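Local coordinates for protein spectinomycin phosphotransferase (Legionella pneumophila, PDB 3I1A) that probably transfers a phosphate group from a nucleotide to the antibiotic spectinomycin, acting as an antibiotic resistance factor, at residues 146-151 with 279-283. Residues are numbered along the deposited sequence; the frame is centred on the assembly and turned at random.
Sequences YSPKWR and YYRHE
A buried salt bridge shows how a charged pair can join the start of one helix to the N-terminal half of another. R151 NH1 meets E283 OE1 at 2.8 Å and, as a hydrogen-bond donor, also reaches Y279 OH at 3.3 Å; both acceptors lie near the guanidinium plane. Y279 and E283 can share this donor because they stand one helical turn apart, with E283 N bonded to Y279 O at 2.8 Å. R151 (m, t, m) directs NH2 back to Y146 O at 3.2 Å, while its NE pairs with E193. E283 (t, p) has a further partner for OE1 in S192. Two waters extend the network: each donates to S147 O and E283 OE2, and the first, 2.7 Å from E283 OE2, also accepts from R151 N at 2.9 Å. Hydration thus links the carboxylate to the first turn of helix 149-157; just before it, S147 OG (chi1 t) accepts a capping bond from K149 N at 3.1 Å. The CA atoms approach most closely at R151 and E283, 7.9 Å apart. Y146, in left-handed helical conformation (53/42) with chi1 m, turns its ring edge toward the face of Y279 (chi1 t) in an offset edge-to-face pair, centroids 5.2 Å apart and planes at 61°. W150 CD1 lies 3.5 Å from E283 OE2, and its ring continues along helix 274-297 over V286 and A290. In this helical C-terminal lobe of a kinase-like aminoglycoside phosphotransferase, away from the nucleotide and magnesium sites, helix 182-198 supplies S192, S196 and E193 around the polar centre, and Y146 reaches P238, after strand 235-237.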
ATOM      1  N   TYR A 146       3.708  14.511   9.504  1.00 18.62           N
ATOM      2  CA  TYR A 146       3.276  14.061  10.821  1.00 19.47           C
ATOM      3  C   TYR A 146       1.900  14.591  11.190  1.00 21.30           C
ATOM      4  O   TYR A 146       1.657  15.007  12.322  1.00 20.86           O
ATOM      5  CB  TYR A 146       4.328  14.468  11.854  1.00 18.41           C
ATOM      6  CG  TYR A 146       5.663  13.802  11.574  1.00 17.23           C
ATOM      7  CD1 TYR A 146       5.865  12.468  11.897  1.00 16.24           C
ATOM      8  CD2 TYR A 146       6.690  14.477  10.909  1.00 18.54           C
ATOM      9  CE1 TYR A 146       7.045  11.812  11.563  1.00 20.53           C
ATOM     10  CE2 TYR A 146       7.894  13.817  10.572  1.00 16.64           C
ATOM     11  CZ  TYR A 146       8.048  12.480  10.908  1.00 17.92           C
ATOM     12  OH  TYR A 146       9.210  11.798  10.600  1.00 21.64           O
ATOM     13  N   SER A 147       1.003  14.560  10.213  1.00 21.02           N
ATOM     14  CA  SER A 147      -0.348  15.054  10.398  1.00 23.44           C
ATOM     15  C   SER A 147      -1.059  14.415  11.580  1.00 22.41           C
ATOM     16  O   SER A 147      -0.972  13.212  11.800  1.00 22.72           O
ATOM     17  CB  SER A 147      -1.167  14.813   9.128  1.00 23.90           C
ATOM     18  OG  SER A 147      -2.528  15.110   9.360  1.00 26.52           O
ATOM     19  N   PRO A 148      -1.774  15.232  12.366  1.00 23.92           N
ATOM     20  CA  PRO A 148      -2.516  14.764  13.531  1.00 24.10           C
ATOM     21  C   PRO A 148      -3.958  14.377  13.148  1.00 25.44           C
ATOM     22  O   PRO A 148      -4.736  13.972  14.008  1.00 25.55           O
ATOM     23  CB  PRO A 148      -2.475  15.976  14.452  1.00 24.14           C
ATOM     24  CG  PRO A 148      -2.696  17.106  13.467  1.00 21.58           C
ATOM     25  CD  PRO A 148      -1.684  16.708  12.369  1.00 24.74           C
ATOM     26  N   LYS A 149      -4.290  14.468  11.859  1.00 27.28           N
ATOM     27  CA  LYS A 149      -5.642  14.160  11.371  1.00 28.39           C
ATOM     28  C   LYS A 149      -6.288  12.919  11.972  1.00 28.15           C
ATOM     29  O   LYS A 149      -7.395  12.983  12.525  1.00 28.27           O
ATOM     30  CB  LYS A 149      -5.659  14.003   9.844  1.00 30.28           C
ATOM     31  CG  LYS A 149      -7.038  13.570   9.317  1.00 34.24           C
ATOM     32  CD  LYS A 149      -7.132  13.558   7.802  1.00 36.14           C
ATOM     33  CE  LYS A 149      -8.563  13.266   7.362  1.00 38.89           C
ATOM     34  NZ  LYS A 149      -8.783  13.504   5.907  1.00 40.26           N
ATOM     35  N   TRP A 150      -5.598  11.793  11.857  1.00 26.50           N
ATOM     36  CA  TRP A 150      -6.108  10.522  12.356  1.00 25.06           C
ATOM     37  C   TRP A 150      -6.146  10.444  13.866  1.00 24.79           C
ATOM     38  O   TRP A 150      -7.076   9.875  14.444  1.00 25.18           O
ATOM     39  CB  TRP A 150      -5.266   9.384  11.784  1.00 25.79           C
ATOM     40  CG  TRP A 150      -5.110   9.543  10.324  1.00 27.54           C
ATOM     41  CD1 TRP A 150      -3.989   9.947   9.649  1.00 28.87           C
ATOM     42  CD2 TRP A 150      -6.129   9.352   9.338  1.00 28.61           C
ATOM     43  NE1 TRP A 150      -4.249  10.012   8.296  1.00 30.38           N
ATOM     44  CE2 TRP A 150      -5.556   9.654   8.078  1.00 29.81           C
ATOM     45  CE3 TRP A 150      -7.472   8.954   9.395  1.00 28.19           C
ATOM     46  CZ2 TRP A 150      -6.279   9.569   6.888  1.00 30.84           C
ATOM     47  CZ3 TRP A 150      -8.192   8.869   8.208  1.00 29.68           C
ATOM     48  CH2 TRP A 150      -7.593   9.175   6.972  1.00 31.55           C
ATOM     49  N   ARG A 151      -5.136  10.998  14.522  1.00 22.15           N
ATOM     50  CA  ARG A 151      -5.145  10.972  15.967  1.00 22.19           C
ATOM     51  C   ARG A 151      -6.368  11.736  16.468  1.00 22.75           C
ATOM     52  O   ARG A 151      -7.001  11.331  17.429  1.00 23.84           O
ATOM     53  CB  ARG A 151      -3.870  11.609  16.519  1.00 24.36           C
ATOM     54  CG  ARG A 151      -2.630  10.764  16.259  1.00 23.67           C
ATOM     55  CD  ARG A 151      -1.424  11.304  17.002  1.00 23.19           C
ATOM     56  NE  ARG A 151      -0.889  12.524  16.415  1.00 25.13           N
ATOM     57  CZ  ARG A 151      -0.135  12.570  15.324  1.00 25.69           C
ATOM     58  NH1 ARG A 151       0.171  11.450  14.673  1.00 25.05           N
ATOM     59  NH2 ARG A 151       0.353  13.737  14.904  1.00 22.79           N
ATOM     60  N   TYR A 279       7.027   5.364  16.039  1.00 15.82           N
ATOM     61  CA  TYR A 279       5.985   6.321  15.673  1.00 15.38           C
ATOM     62  C   TYR A 279       5.115   5.760  14.535  1.00 16.68           C
ATOM     63  O   TYR A 279       3.881   5.801  14.594  1.00 17.70           O
ATOM     64  CB  TYR A 279       6.592   7.636  15.185  1.00 14.84           C
ATOM     65  CG  TYR A 279       5.566   8.517  14.499  1.00 13.95           C
ATOM     66  CD1 TYR A 279       4.587   9.176  15.237  1.00 14.89           C
ATOM     67  CD2 TYR A 279       5.522   8.618  13.102  1.00 12.49           C
ATOM     68  CE1 TYR A 279       3.589   9.911  14.604  1.00 12.09           C
ATOM     69  CE2 TYR A 279       4.521   9.347  12.454  1.00 14.53           C
ATOM     70  CZ  TYR A 279       3.560   9.993  13.220  1.00 13.36           C
ATOM     71  OH  TYR A 279       2.594  10.718  12.589  1.00 16.03           O
ATOM     72  N   TYR A 280       5.755   5.265  13.477  1.00 14.57           N
ATOM     73  CA  TYR A 280       4.981   4.745  12.358  1.00 13.93           C
ATOM     74  C   TYR A 280       4.133   3.533  12.702  1.00 15.25           C
ATOM     75  O   TYR A 280       3.002   3.440  12.251  1.00 15.53           O
ATOM     76  CB  TYR A 280       5.890   4.417  11.169  1.00 13.36           C
ATOM     77  CG  TYR A 280       6.211   5.632  10.330  1.00 14.49           C
ATOM     78  CD1 TYR A 280       5.192   6.359   9.716  1.00 12.58           C
ATOM     79  CD2 TYR A 280       7.532   6.052  10.141  1.00 14.26           C
ATOM     80  CE1 TYR A 280       5.473   7.469   8.934  1.00 15.33           C
ATOM     81  CE2 TYR A 280       7.823   7.148   9.361  1.00 13.74           C
ATOM     82  CZ  TYR A 280       6.794   7.859   8.753  1.00 13.79           C
ATOM     83  OH  TYR A 280       7.056   8.933   7.923  1.00 12.04           O
ATOM     84  N   ARG A 281       4.664   2.609  13.498  1.00 15.69           N
ATOM     85  CA  ARG A 281       3.891   1.416  13.861  1.00 15.99           C
ATOM     86  C   ARG A 281       2.672   1.792  14.686  1.00 17.17           C
ATOM     87  O   ARG A 281       1.611   1.194  14.511  1.00 17.05           O
ATOM     88  CB  ARG A 281       4.743   0.423  14.632  1.00 17.36           C
ATOM     89  CG  ARG A 281       5.815  -0.187  13.769  1.00 16.47           C
ATOM     90  CD  ARG A 281       6.606  -1.217  14.545  1.00 17.97           C
ATOM     91  NE  ARG A 281       7.468  -1.964  13.636  1.00 17.86           N
ATOM     92  CZ  ARG A 281       8.445  -2.770  14.027  1.00 18.54           C
ATOM     93  NH1 ARG A 281       8.702  -2.945  15.318  1.00 21.78           N
ATOM     94  NH2 ARG A 281       9.175  -3.405  13.113  1.00 20.98           N
ATOM     95  N   HIS A 282       2.802   2.773  15.578  1.00 15.91           N
ATOM     96  CA  HIS A 282       1.635   3.193  16.355  1.00 17.07           C
ATOM     97  C   HIS A 282       0.683   4.004  15.482  1.00 14.97           C
ATOM     98  O   HIS A 282      -0.524   3.773  15.493  1.00 16.84           O
ATOM     99  CB  HIS A 282       2.054   4.038  17.586  1.00 16.59           C
ATOM    100  CG  HIS A 282       2.690   3.241  18.695  1.00 15.51           C
ATOM    101  ND1 HIS A 282       3.975   2.749  18.623  1.00 16.71           N
ATOM    102  CD2 HIS A 282       2.194   2.820  19.883  1.00 16.06           C
ATOM    103  CE1 HIS A 282       4.246   2.061  19.718  1.00 17.30           C
ATOM    104  NE2 HIS A 282       3.181   2.087  20.500  1.00 16.90           N
ATOM    105  N   GLU A 283       1.219   4.943  14.708  1.00 15.63           N
ATOM    106  CA  GLU A 283       0.390   5.796  13.861  1.00 14.68           C
ATOM    107  C   GLU A 283      -0.364   5.050  12.764  1.00 14.81           C
ATOM    108  O   GLU A 283      -1.497   5.395  12.437  1.00 13.97           O
ATOM    109  CB  GLU A 283       1.252   6.906  13.242  1.00 14.99           C
ATOM    110  CG  GLU A 283       0.549   7.791  12.221  1.00 16.64           C
ATOM    111  CD  GLU A 283      -0.619   8.612  12.763  1.00 17.65           C
ATOM    112  OE1 GLU A 283      -0.709   8.841  13.990  1.00 19.04           O
ATOM    113  OE2 GLU A 283      -1.445   9.049  11.938  1.00 20.06           O
TER
HETATM  114  O   HOH W   1      -2.783  11.271  12.781  1.00 19.28           O
HETATM  115  O   HOH W   2      -0.342  10.996  10.165  1.00 25.62           O